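Local atomic coordinates of annexin A8 (Homo sapiens, PDB entry 1W3W), a protein that acts as an anticoagulant by indirectly inhibiting the thromboplastin-specific complex, and binds calcium ions and phospholipids as a member of the annexin family. Residues 26-30 with 43-48; 71-76 with 87-92; 154-158 with 239-244; 228-233 with 244-248. Residues are numbered along the deposited sequence.

Interaction 1: 26-30 with 43-48; sequences DAETL and AIIDVL
Two short helical segments, both in regular alpha conformation, run nearly antiparallel, 26-30 on helix 24-34 and 43-48 on helix 41-48. Their axes approach to 9.8 Å with a signed crossing angle of -159°. The register is set by D26 opposite V47 (CA to CA 6.5 Å) and L30 opposite I44 (CA to CA 6.1 Å). Two bumps interlock across this gap. L30, in the mt rotamer, sends CD2 into a hollow lined by A43, I44 and V47, lying 4.0 Å from I44 CA and 4.1 Å from V47 CB, while L30 CD1 reaches L48 CD2 at 4.0 Å. In return V47, with chi1 t, projects into the dip formed by D26, T29 and L30: V47 CG1 is 3.9 Å from D26 CB and V47 CG2 is 3.9 Å from T29 CG2. The small A43 lets T29 settle at the edge, with T29 CG2 4.3 Å from A43 CB. This is the first antiparallel helix pair of annexin repeat 1, and helix 53-67 lies against it through I59, which touches D26 and L30. No hydrogen bond links the segments; the carboxylate of D26 forms a salt bridge with R51 and T29 OG1 is hydrogen-bonded to P25 O. The union of the two helices here thus rests on apolar shape fit, with the polar groups of D26 and T29 satisfied by R51 and P25.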
loop_
_atom_site.group_PDB
_atom_site.type_symbol
_atom_site.label_atom_id
_atom_site.label_comp_id
_atom_site.label_asym_id
_atom_site.label_seq_id
_atom_site.Cartn_x
_atom_site.Cartn_y
_atom_site.Cartn_z
ATOM N N ASP A 26 -17.686 -6.131 22.955
ATOM C CA ASP A 26 -17.233 -6.589 21.642
ATOM C C ASP A 26 -16.365 -7.855 21.758
ATOM O O ASP A 26 -16.500 -8.778 20.966
ATOM C CB ASP A 26 -16.455 -5.483 20.930
ATOM C CG ASP A 26 -17.361 -4.407 20.336
ATOM O OD1 ASP A 26 -16.882 -3.278 20.138
ATOM O OD2 ASP A 26 -18.550 -4.595 20.026
ATOM N N ALA A 27 -15.470 -7.880 22.731
ATOM C CA ALA A 27 -14.640 -9.061 22.972
ATOM C C ALA A 27 -15.527 -10.253 23.272
ATOM O O ALA A 27 -15.306 -11.341 22.769
ATOM C CB ALA A 27 -13.665 -8.810 24.129
ATOM N N GLU A 28 -16.556 -10.041 24.087
ATOM C CA GLU A 28 -17.511 -11.100 24.398
ATOM C C GLU A 28 -18.307 -11.564 23.183
ATOM O O GLU A 28 -18.559 -12.753 23.027
ATOM C CB GLU A 28 -18.471 -10.663 25.507
ATOM C CG GLU A 28 -19.168 -11.838 26.170
ATOM C CD GLU A 28 -20.176 -11.397 27.205
ATOM O OE1 GLU A 28 -21.075 -10.618 26.848
ATOM O OE2 GLU A 28 -20.057 -11.829 28.371
ATOM N N THR A 29 -18.689 -10.642 22.308
ATOM C CA THR A 29 -19.350 -11.033 21.083
ATOM C C THR A 29 -18.466 -11.952 20.244
ATOM O O THR A 29 -18.933 -12.949 19.721
ATOM C CB THR A 29 -19.717 -9.797 20.270
ATOM O OG1 THR A 29 -20.662 -9.020 20.997
ATOM C CG2 THR A 29 -20.460 -10.186 19.005
ATOM N N LEU A 30 -17.189 -11.615 20.112
ATOM C CA LEU A 30 -16.277 -12.436 19.324
ATOM C C LEU A 30 -16.070 -13.818 19.964
ATOM O O LEU A 30 -16.043 -14.827 19.270
ATOM C CB LEU A 30 -14.940 -11.740 19.147
ATOM C CG LEU A 30 -14.956 -10.443 18.358
ATOM C CD1 LEU A 30 -13.584 -9.806 18.361
ATOM C CD2 LEU A 30 -15.441 -10.693 16.946
ATOM N N ALA A 43 -21.165 -12.165 12.854
ATOM C CA ALA A 43 -20.898 -11.430 14.080
ATOM C C ALA A 43 -19.451 -10.938 14.115
ATOM O O ALA A 43 -19.178 -9.889 14.672
ATOM C CB ALA A 43 -21.184 -12.290 15.300
ATOM N N ILE A 44 -18.536 -11.703 13.520
ATOM C CA ILE A 44 -17.145 -11.287 13.418
ATOM C C ILE A 44 -17.030 -10.073 12.472
ATOM O O ILE A 44 -16.361 -9.109 12.809
ATOM C CB ILE A 44 -16.238 -12.471 12.978
ATOM C CG1 ILE A 44 -16.171 -13.514 14.109
ATOM C CG2 ILE A 44 -14.839 -11.995 12.640
ATOM C CD1 ILE A 44 -15.678 -14.865 13.677
ATOM N N ILE A 45 -17.712 -10.126 11.329
ATOM C CA ILE A 45 -17.784 -8.995 10.392
ATOM C C ILE A 45 -18.363 -7.759 11.079
ATOM O O ILE A 45 -17.803 -6.680 10.985
ATOM C CB ILE A 45 -18.630 -9.366 9.143
ATOM C CG1 ILE A 45 -17.940 -10.446 8.320
ATOM C CG2 ILE A 45 -18.911 -8.123 8.249
ATOM C CD1 ILE A 45 -18.832 -11.014 7.225
ATOM N N ASP A 46 -19.457 -7.931 11.810
ATOM C CA ASP A 46 -20.184 -6.810 12.403
ATOM C C ASP A 46 -19.386 -6.085 13.459
ATOM O O ASP A 46 -19.586 -4.910 13.650
ATOM C CB ASP A 46 -21.507 -7.270 13.018
ATOM C CG ASP A 46 -22.550 -7.611 11.968
ATOM O OD1 ASP A 46 -22.304 -7.408 10.760
ATOM O OD2 ASP A 46 -23.643 -8.106 12.271
ATOM N N VAL A 47 -18.480 -6.775 14.148
ATOM C CA VAL A 47 -17.624 -6.112 15.122
ATOM C C VAL A 47 -16.372 -5.534 14.438
ATOM O O VAL A 47 -16.100 -4.329 14.519
ATOM C CB VAL A 47 -17.220 -7.079 16.263
ATOM C CG1 VAL A 47 -16.159 -6.457 17.164
ATOM C CG2 VAL A 47 -18.441 -7.480 17.093
ATOM N N LEU A 48 -15.602 -6.377 13.762
ATOM C CA LEU A 48 -14.270 -5.960 13.339
ATOM C C LEU A 48 -14.245 -4.964 12.183
ATOM O O LEU A 48 -13.336 -4.138 12.141
ATOM C CB LEU A 48 -13.387 -7.168 13.046
ATOM C CG LEU A 48 -13.192 -8.035 14.287
ATOM C CD1 LEU A 48 -12.387 -9.257 13.937
ATOM C CD2 LEU A 48 -12.528 -7.240 15.416
#

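Interaction 2: 71-76 with 87-92; sequences LTETLK and IVALMY
M91 folds its side chain, m at all three chi angles, over L71, T72 and L75: its CE lies 3.8 Å from L71 CD2, its CG 3.8 Å from L75 CD2, and its CB 3.5 Å from T72 OG1. L75 has unusual torsions, chi1 -99° and chi2 13°, and points toward the partner helix, so that its CG also meets I87 CG2 at 3.8 Å. Segment 71-76 is helical, on helix 71-78; 87-92 lies at the C-terminal end of helix 81-91, and by Y92 the backbone is extended (phi/psi -77/134). The axes come within 9.9 Å at 170°, close to antiparallel, and the register places T72 against V88 (CA to CA 6.4 Å). Such a hairpin of the fourth and fifth helices, joined by a short link, belongs to the five-helix annexin repeat, here repeat 1, whose first helix, 24-34, packs on L71 and L75 through M34. Along one flank the aliphatic part of K76 covers V88, with K76 CG 3.7 Å from V88 CG2, and V88 CG1 stands 4.3 Å from T72 CG2. Further out K76 NZ comes to 4.0 Å from Y92 OH. A water molecule links T72 OG1 and M91 O by weak hydrogen bonds of 3.3 Å each, the water donating to M91 O, which also accepts from Q57 NE2.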
loop_
_atom_site.group_PDB
_atom_site.type_symbol
_atom_site.label_atom_id
_atom_site.label_comp_id
_atom_site.label_asym_id
_atom_site.label_seq_id
_atom_site.Cartn_x
_atom_site.Cartn_y
_atom_site.Cartn_z
ATOM N N LEU A 71 -6.389 -12.960 20.447
ATOM C CA LEU A 71 -7.495 -12.843 19.504
ATOM C C LEU A 71 -7.075 -13.165 18.075
ATOM O O LEU A 71 -7.778 -13.873 17.372
ATOM C CB LEU A 71 -8.117 -11.438 19.569
ATOM C CG LEU A 71 -9.254 -11.154 18.589
ATOM C CD1 LEU A 71 -10.356 -12.220 18.667
ATOM C CD2 LEU A 71 -9.849 -9.761 18.819
ATOM N N THR A 72 -5.944 -12.616 17.653
ATOM C CA THR A 72 -5.445 -12.809 16.312
ATOM C C THR A 72 -5.132 -14.278 16.035
ATOM O O THR A 72 -5.543 -14.811 15.005
ATOM C CB THR A 72 -4.223 -11.926 16.075
ATOM O OG1 THR A 72 -4.615 -10.549 16.138
ATOM C CG2 THR A 72 -3.684 -12.088 14.659
ATOM N N GLU A 73 -4.431 -14.928 16.963
ATOM C CA GLU A 73 -4.120 -16.358 16.844
ATOM C C GLU A 73 -5.382 -17.191 16.808
ATOM O O GLU A 73 -5.449 -18.183 16.098
ATOM C CB GLU A 73 -3.235 -16.843 18.004
ATOM C CG GLU A 73 -1.782 -16.380 17.930
ATOM C CD GLU A 73 -1.122 -16.614 16.569
ATOM O OE1 GLU A 73 -1.228 -17.737 16.012
ATOM O OE2 GLU A 73 -0.488 -15.664 16.046
ATOM N N THR A 74 -6.385 -16.774 17.574
ATOM C CA THR A 74 -7.661 -17.458 17.612
ATOM C C THR A 74 -8.384 -17.301 16.274
ATOM O O THR A 74 -8.900 -18.270 15.726
ATOM C CB THR A 74 -8.507 -16.908 18.773
ATOM O OG1 THR A 74 -7.853 -17.206 20.006
ATOM C CG2 THR A 74 -9.848 -17.611 18.888
ATOM N N LEU A 75 -8.396 -16.081 15.747
ATOM C CA LEU A 75 -8.957 -15.809 14.422
ATOM C C LEU A 75 -8.285 -16.653 13.318
ATOM O O LEU A 75 -8.962 -17.174 12.435
ATOM C CB LEU A 75 -8.800 -14.315 14.083
ATOM C CG LEU A 75 -9.951 -13.302 14.253
ATOM C CD1 LEU A 75 -11.135 -13.762 15.033
ATOM C CD2 LEU A 75 -9.408 -11.945 14.771
ATOM N N LYS A 76 -6.959 -16.773 13.376
ATOM C CA LYS A 76 -6.195 -17.559 12.395
ATOM C C LYS A 76 -6.589 -19.043 12.417
ATOM O O LYS A 76 -6.687 -19.679 11.372
ATOM C CB LYS A 76 -4.680 -17.439 12.636
ATOM C CG LYS A 76 -4.048 -16.162 12.133
ATOM C CD LYS A 76 -2.512 -16.267 12.091
ATOM C CE LYS A 76 -1.844 -14.915 12.320
ATOM N NZ LYS A 76 -0.539 -14.737 11.582
ATOM N N ILE A 87 -9.567 -10.599 7.655
ATOM C CA ILE A 87 -9.865 -10.335 9.056
ATOM C C ILE A 87 -8.567 -10.188 9.835
ATOM O O ILE A 87 -8.453 -9.310 10.678
ATOM C CB ILE A 87 -10.767 -11.454 9.656
ATOM C CG1 ILE A 87 -12.157 -11.441 9.004
ATOM C CG2 ILE A 87 -10.913 -11.309 11.142
ATOM C CD1 ILE A 87 -12.994 -10.211 9.297
ATOM N N VAL A 88 -7.574 -11.024 9.537
ATOM C CA VAL A 88 -6.308 -10.968 10.270
ATOM C C VAL A 88 -5.568 -9.684 9.917
ATOM O O VAL A 88 -4.953 -9.066 10.780
ATOM C CB VAL A 88 -5.417 -12.208 9.971
ATOM C CG1 VAL A 88 -3.993 -11.977 10.412
ATOM C CG2 VAL A 88 -5.984 -13.428 10.680
ATOM N N ALA A 89 -5.641 -9.280 8.646
ATOM C CA ALA A 89 -5.061 -8.019 8.195
ATOM C C ALA A 89 -5.611 -6.826 8.991
ATOM O O ALA A 89 -4.860 -5.942 9.373
ATOM C CB ALA A 89 -5.301 -7.811 6.704
ATOM N N LEU A 90 -6.905 -6.839 9.284
ATOM C CA LEU A 90 -7.548 -5.770 10.055
ATOM C C LEU A 90 -7.024 -5.655 11.467
ATOM O O LEU A 90 -7.101 -4.601 12.072
ATOM C CB LEU A 90 -9.076 -5.999 10.102
ATOM C CG LEU A 90 -9.792 -5.750 8.786
ATOM C CD1 LEU A 90 -11.249 -6.218 8.872
ATOM C CD2 LEU A 90 -9.728 -4.276 8.410
ATOM N N MET A 91 -6.494 -6.754 11.986
ATOM C CA MET A 91 -5.991 -6.824 13.368
ATOM C C MET A 91 -4.588 -6.279 13.569
ATOM O O MET A 91 -4.182 -6.018 14.708
ATOM C CB MET A 91 -6.035 -8.269 13.878
ATOM C CG MET A 91 -7.423 -8.834 14.062
ATOM S SD MET A 91 -8.540 -7.799 15.066
ATOM C CE MET A 91 -7.659 -7.651 16.519
ATOM N N TYR A 92 -3.837 -6.103 12.489
ATOM C CA TYR A 92 -2.510 -5.517 12.595
ATOM C C TYR A 92 -2.594 -4.006 12.781
ATOM O O TYR A 92 -3.327 -3.319 12.062
ATOM C CB TYR A 92 -1.647 -5.848 11.359
ATOM C CG TYR A 92 -0.996 -7.204 11.459
ATOM C CD1 TYR A 92 -1.713 -8.353 11.184
ATOM C CD2 TYR A 92 0.327 -7.338 11.844
ATOM C CE1 TYR A 92 -1.133 -9.610 11.293
ATOM C CE2 TYR A 92 0.924 -8.592 11.952
ATOM C CZ TYR A 92 0.182 -9.722 11.682
ATOM O OH TYR A 92 0.743 -10.974 11.794
HETATM O O HOH W 1 -2.101 -8.543 15.328
#

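Interaction 3: 154-158 with 239-244; sequences YLERI and SLEEAM
Both segments are regular alpha helix, 154-158 on helix 153-163 and 239-244 on helix 238-252, and they run side by side in the same sense: the axes pass within 9.4 Å at an angle of 25°. L155 and L240 are the nearest pair in the register, their CA atoms 5.2 Å apart; both CA-to-CB bonds point sideways and the side-chain ends turn in. L240, in the tp rotamer, lies between Y154, L155 and I158: its CD2 is 3.8 Å from Y154 CB, and its CD1 is 4.2 Å from L155 N and 4.3 Å from I158 CG2. L155, also tp, reaches the other way, its CD2 4.0 Å from S239 CB and its CD1 4.2 Å from A243 CB. One turn on, I158 (chi1 and chi2 both t) places CG2 4.1 Å from A243 CB and CD1 4.3 Å from M244 CG. No hydrogen bond crosses. The contact joins the last helices of annexin repeats 2 and 3, and is part of the apolar interface between the two repeats. Helix 113-122 closes one flank, with I117 touching L155 and A243, and E113 accepting a hydrogen bond from S239 OG. Helix 198-207 lines another, where E198 meets Y154 and L240, and F201 and I202 pack on M244.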
loop_
_atom_site.group_PDB
_atom_site.type_symbol
_atom_site.label_atom_id
_atom_site.label_comp_id
_atom_site.label_asym_id
_atom_site.label_seq_id
_atom_site.Cartn_x
_atom_site.Cartn_y
_atom_site.Cartn_z
ATOM N N TYR A 154 19.083 -2.325 -11.039
ATOM C CA TYR A 154 18.604 -0.967 -10.853
ATOM C C TYR A 154 17.362 -0.941 -9.956
ATOM O O TYR A 154 17.129 0.039 -9.273
ATOM C CB TYR A 154 18.340 -0.307 -12.211
ATOM C CG TYR A 154 19.622 0.025 -12.946
ATOM C CD1 TYR A 154 20.614 0.786 -12.330
ATOM C CD2 TYR A 154 19.861 -0.447 -14.232
ATOM C CE1 TYR A 154 21.807 1.085 -12.977
ATOM C CE2 TYR A 154 21.056 -0.151 -14.898
ATOM C CZ TYR A 154 22.025 0.618 -14.259
ATOM O OH TYR A 154 23.214 0.933 -14.885
ATOM N N LEU A 155 16.589 -2.026 -9.947
ATOM C CA LEU A 155 15.434 -2.132 -9.058
ATOM C C LEU A 155 15.904 -2.001 -7.620
ATOM O O LEU A 155 15.341 -1.232 -6.862
ATOM C CB LEU A 155 14.707 -3.461 -9.234
ATOM C CG LEU A 155 13.525 -3.630 -8.269
ATOM C CD1 LEU A 155 12.401 -2.684 -8.648
ATOM C CD2 LEU A 155 13.047 -5.058 -8.251
ATOM N N GLU A 156 16.949 -2.754 -7.272
ATOM C CA GLU A 156 17.572 -2.682 -5.955
ATOM C C GLU A 156 17.992 -1.273 -5.571
ATOM O O GLU A 156 17.796 -0.852 -4.428
ATOM C CB GLU A 156 18.800 -3.590 -5.901
ATOM C CG GLU A 156 19.363 -3.797 -4.506
ATOM C CD GLU A 156 20.343 -2.727 -4.070
ATOM O OE1 GLU A 156 20.973 -2.064 -4.916
ATOM O OE2 GLU A 156 20.490 -2.539 -2.854
ATOM N N ARG A 157 18.587 -0.562 -6.525
ATOM C CA ARG A 157 19.049 0.795 -6.306
ATOM C C ARG A 157 17.904 1.764 -6.002
ATOM O O ARG A 157 18.006 2.549 -5.074
ATOM C CB ARG A 157 19.845 1.290 -7.522
ATOM C CG ARG A 157 21.140 0.484 -7.782
ATOM C CD ARG A 157 22.339 0.935 -6.956
ATOM N NE ARG A 157 23.472 1.302 -7.814
ATOM C CZ ARG A 157 24.756 1.307 -7.445
ATOM N NH1 ARG A 157 25.128 0.970 -6.208
ATOM N NH2 ARG A 157 25.685 1.660 -8.331
ATOM N N ILE A 158 16.824 1.728 -6.786
ATOM C CA ILE A 158 15.704 2.640 -6.518
ATOM C C ILE A 158 14.988 2.313 -5.195
ATOM O O ILE A 158 14.597 3.216 -4.470
ATOM C CB ILE A 158 14.705 2.729 -7.705
ATOM C CG1 ILE A 158 13.769 3.926 -7.505
ATOM C CG2 ILE A 158 13.902 1.454 -7.878
ATOM C CD1 ILE A 158 12.886 4.193 -8.698
ATOM N N SER A 239 10.282 -4.569 -13.868
ATOM C CA SER A 239 10.101 -4.052 -12.519
ATOM C C SER A 239 10.599 -2.622 -12.356
ATOM O O SER A 239 9.979 -1.843 -11.644
ATOM C CB SER A 239 10.794 -4.962 -11.509
ATOM O OG SER A 239 9.957 -6.073 -11.249
ATOM N N LEU A 240 11.716 -2.286 -13.000
ATOM C CA LEU A 240 12.240 -0.923 -12.936
ATOM C C LEU A 240 11.216 0.080 -13.496
ATOM O O LEU A 240 10.980 1.117 -12.896
ATOM C CB LEU A 240 13.588 -0.795 -13.670
ATOM C CG LEU A 240 14.244 0.596 -13.577
ATOM C CD1 LEU A 240 14.611 0.921 -12.131
ATOM C CD2 LEU A 240 15.474 0.707 -14.475
ATOM N N GLU A 241 10.600 -0.258 -14.625
ATOM C CA GLU A 241 9.535 0.552 -15.216
ATOM C C GLU A 241 8.360 0.750 -14.250
ATOM O O GLU A 241 7.890 1.881 -14.051
ATOM C CB GLU A 241 9.024 -0.082 -16.524
ATOM C CG GLU A 241 7.970 0.758 -17.259
ATOM C CD GLU A 241 7.265 0.024 -18.394
ATOM O OE1 GLU A 241 7.692 -1.089 -18.756
ATOM O OE2 GLU A 241 6.262 0.558 -18.925
ATOM N N GLU A 242 7.897 -0.352 -13.659
ATOM C CA GLU A 242 6.801 -0.329 -12.685
ATOM C C GLU A 242 7.123 0.613 -11.534
ATOM O O GLU A 242 6.287 1.430 -11.143
ATOM C CB GLU A 242 6.519 -1.744 -12.145
ATOM C CG GLU A 242 5.227 -1.888 -11.334
ATOM C CD GLU A 242 4.970 -3.328 -10.869
ATOM O OE1 GLU A 242 4.217 -3.540 -9.886
ATOM O OE2 GLU A 242 5.535 -4.259 -11.480
ATOM N N ALA A 243 8.342 0.517 -11.024
ATOM C CA ALA A 243 8.793 1.310 -9.889
ATOM C C ALA A 243 8.832 2.799 -10.220
ATOM O O ALA A 243 8.337 3.613 -9.436
ATOM C CB ALA A 243 10.170 0.842 -9.425
ATOM N N MET A 244 9.403 3.149 -11.376
ATOM C CA MET A 244 9.452 4.550 -11.826
ATOM C C MET A 244 8.078 5.153 -12.061
ATOM O O MET A 244 7.794 6.242 -11.571
ATOM C CB MET A 244 10.311 4.703 -13.088
ATOM C CG MET A 244 11.781 4.650 -12.778
ATOM S SD MET A 244 12.871 4.868 -14.190
ATOM C CE MET A 244 14.350 4.732 -13.324
#

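Interaction 4: 228-233 with 244-248; sequences IEDSIK and MLTVV
An apolar antiparallel helix-helix contact joins the fourth and fifth helices of annexin repeat 3, 228-235 and 238-252, which follow one another in the chain as a hairpin. Segments 228-233 and 244-248 are regular alpha helix; their axes approach to 10.2 Å at 171°, with E229 opposite L245 (CA to CA 6.5 Å). I232, chi1 m and chi2 t, points toward the partner and meets three residues: its CG2 is 3.8 Å from M244 CB and 3.9 Å from L245 CG, and its CD1 is 3.8 Å from V248 CG2. One turn earlier I228 (chi1 t, chi2 p) places CG2 4.0 Å from V248 CG1. L245, in the mt rotamer, reaches back across the gap and fits between E229 and K233: L245 CD2 lies 3.9 Å from E229 O and 4.0 Å from E229 CB, and L245 CD1 is 4.2 Å from K233 CG. Neighbouring helices extend the buried side: F217 of helix 210-224 touches I228 and V248, while F201 of helix 198-207 packs on I232 and M244. No hydrogen bond passes between the segments, and E229 OE2 comes to 4.0 Å from V248 CG1. The contact therefore grades from a largely hydrophobic interior at I228, I232, M244 and V248 to a border where L245 packs against carbon atoms of two charged residues.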
loop_
_atom_site.group_PDB
_atom_site.type_symbol
_atom_site.label_atom_id
_atom_site.label_comp_id
_atom_site.label_asym_id
_atom_site.label_seq_id
_atom_site.Cartn_x
_atom_site.Cartn_y
_atom_site.Cartn_z
ATOM N N ILE A 228 6.696 12.572 -19.126
ATOM C CA ILE A 228 7.658 11.747 -18.388
ATOM C C ILE A 228 7.235 10.268 -18.357
ATOM O O ILE A 228 8.070 9.386 -18.444
ATOM C CB ILE A 228 7.917 12.325 -16.956
ATOM C CG1 ILE A 228 9.166 11.708 -16.328
ATOM C CG2 ILE A 228 6.751 12.111 -16.037
ATOM C CD1 ILE A 228 10.429 12.123 -16.994
ATOM N N GLU A 229 5.930 10.010 -18.269
ATOM C CA GLU A 229 5.426 8.640 -18.296
ATOM C C GLU A 229 5.759 7.893 -19.614
ATOM O O GLU A 229 6.250 6.758 -19.581
ATOM C CB GLU A 229 3.917 8.562 -17.951
ATOM C CG GLU A 229 3.035 9.740 -18.331
ATOM C CD GLU A 229 2.985 10.860 -17.289
ATOM O OE1 GLU A 229 3.627 11.906 -17.535
ATOM O OE2 GLU A 229 2.293 10.722 -16.243
ATOM N N ASP A 230 5.527 8.542 -20.750
ATOM C CA ASP A 230 5.830 7.957 -22.053
ATOM C C ASP A 230 7.333 7.751 -22.239
ATOM O O ASP A 230 7.738 6.781 -22.848
ATOM C CB ASP A 230 5.257 8.804 -23.192
ATOM C CG ASP A 230 3.759 8.642 -23.334
ATOM O OD1 ASP A 230 3.132 9.437 -24.058
ATOM O OD2 ASP A 230 3.123 7.743 -22.748
ATOM N N SER A 231 8.150 8.638 -21.678
ATOM C CA SER A 231 9.599 8.476 -21.728
ATOM C C SER A 231 10.021 7.263 -20.937
ATOM O O SER A 231 10.754 6.441 -21.438
ATOM C CB SER A 231 10.314 9.711 -21.218
ATOM O OG SER A 231 10.092 10.794 -22.103
ATOM N N ILE A 232 9.526 7.130 -19.715
ATOM C CA ILE A 232 9.784 5.935 -18.907
ATOM C C ILE A 232 9.316 4.657 -19.618
ATOM O O ILE A 232 10.024 3.653 -19.612
ATOM C CB ILE A 232 9.121 6.072 -17.504
ATOM C CG1 ILE A 232 9.833 7.161 -16.697
ATOM C CG2 ILE A 232 9.173 4.750 -16.744
ATOM C CD1 ILE A 232 9.051 7.685 -15.547
ATOM N N LYS A 233 8.139 4.691 -20.232
ATOM C CA LYS A 233 7.586 3.507 -20.913
ATOM C C LYS A 233 8.430 3.085 -22.110
ATOM O O LYS A 233 8.520 1.895 -22.416
ATOM C CB LYS A 233 6.152 3.749 -21.397
ATOM C CG LYS A 233 5.087 3.686 -20.312
ATOM C CD LYS A 233 3.696 3.916 -20.891
ATOM C CE LYS A 233 2.666 4.135 -19.807
ATOM N NZ LYS A 233 1.269 4.247 -20.354
ATOM N N MET A 244 9.403 3.149 -11.376
ATOM C CA MET A 244 9.452 4.550 -11.826
ATOM C C MET A 244 8.078 5.153 -12.061
ATOM O O MET A 244 7.794 6.242 -11.571
ATOM C CB MET A 244 10.311 4.703 -13.088
ATOM C CG MET A 244 11.781 4.650 -12.778
ATOM S SD MET A 244 12.871 4.868 -14.190
ATOM C CE MET A 244 14.350 4.732 -13.324
ATOM N N LEU A 245 7.230 4.451 -12.803
ATOM C CA LEU A 245 5.866 4.902 -13.036
ATOM C C LEU A 245 5.078 5.059 -11.728
ATOM O O LEU A 245 4.234 5.932 -11.620
ATOM C CB LEU A 245 5.123 3.955 -13.985
ATOM C CG LEU A 245 5.549 3.970 -15.461
ATOM C CD1 LEU A 245 4.933 2.786 -16.209
ATOM C CD2 LEU A 245 5.170 5.284 -16.134
ATOM N N THR A 246 5.352 4.202 -10.748
ATOM C CA THR A 246 4.667 4.259 -9.459
ATOM C C THR A 246 5.066 5.532 -8.728
ATOM O O THR A 246 4.212 6.236 -8.198
ATOM C CB THR A 246 4.998 3.033 -8.609
ATOM O OG1 THR A 246 4.468 1.872 -9.240
ATOM C CG2 THR A 246 4.283 3.086 -7.298
ATOM N N VAL A 247 6.357 5.846 -8.728
ATOM C CA VAL A 247 6.820 7.101 -8.129
ATOM C C VAL A 247 6.137 8.286 -8.796
ATOM O O VAL A 247 5.637 9.180 -8.112
ATOM C CB VAL A 247 8.358 7.240 -8.183
ATOM C CG1 VAL A 247 8.809 8.628 -7.686
ATOM C CG2 VAL A 247 8.981 6.186 -7.344
ATOM N N VAL A 248 6.075 8.286 -10.119
ATOM C CA VAL A 248 5.442 9.374 -10.857
ATOM C C VAL A 248 3.950 9.514 -10.496
ATOM O O VAL A 248 3.479 10.612 -10.171
ATOM C CB VAL A 248 5.629 9.203 -12.399
ATOM C CG1 VAL A 248 4.765 10.164 -13.156
ATOM C CG2 VAL A 248 7.086 9.412 -12.789
#

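From the N terminus, interaction 1 closes first, pairing the first two helices of repeat 1, and interaction 2 then pairs its last two. The two contacts are in series but touch: L30 packs on L71, and L48 on L75, I87 and M91, so the two hairpins share one repeat interior. On the opposite side of the chain's centre, interaction 3 opens in repeat 2 and spans some 80 residues before closing in repeat 3. Interaction 4 opens within that span, at 228-233, and closes at 244-248, so the two cross. They meet on helix 238-252 and share M244, tying the hairpin of repeat 3 to repeat 2.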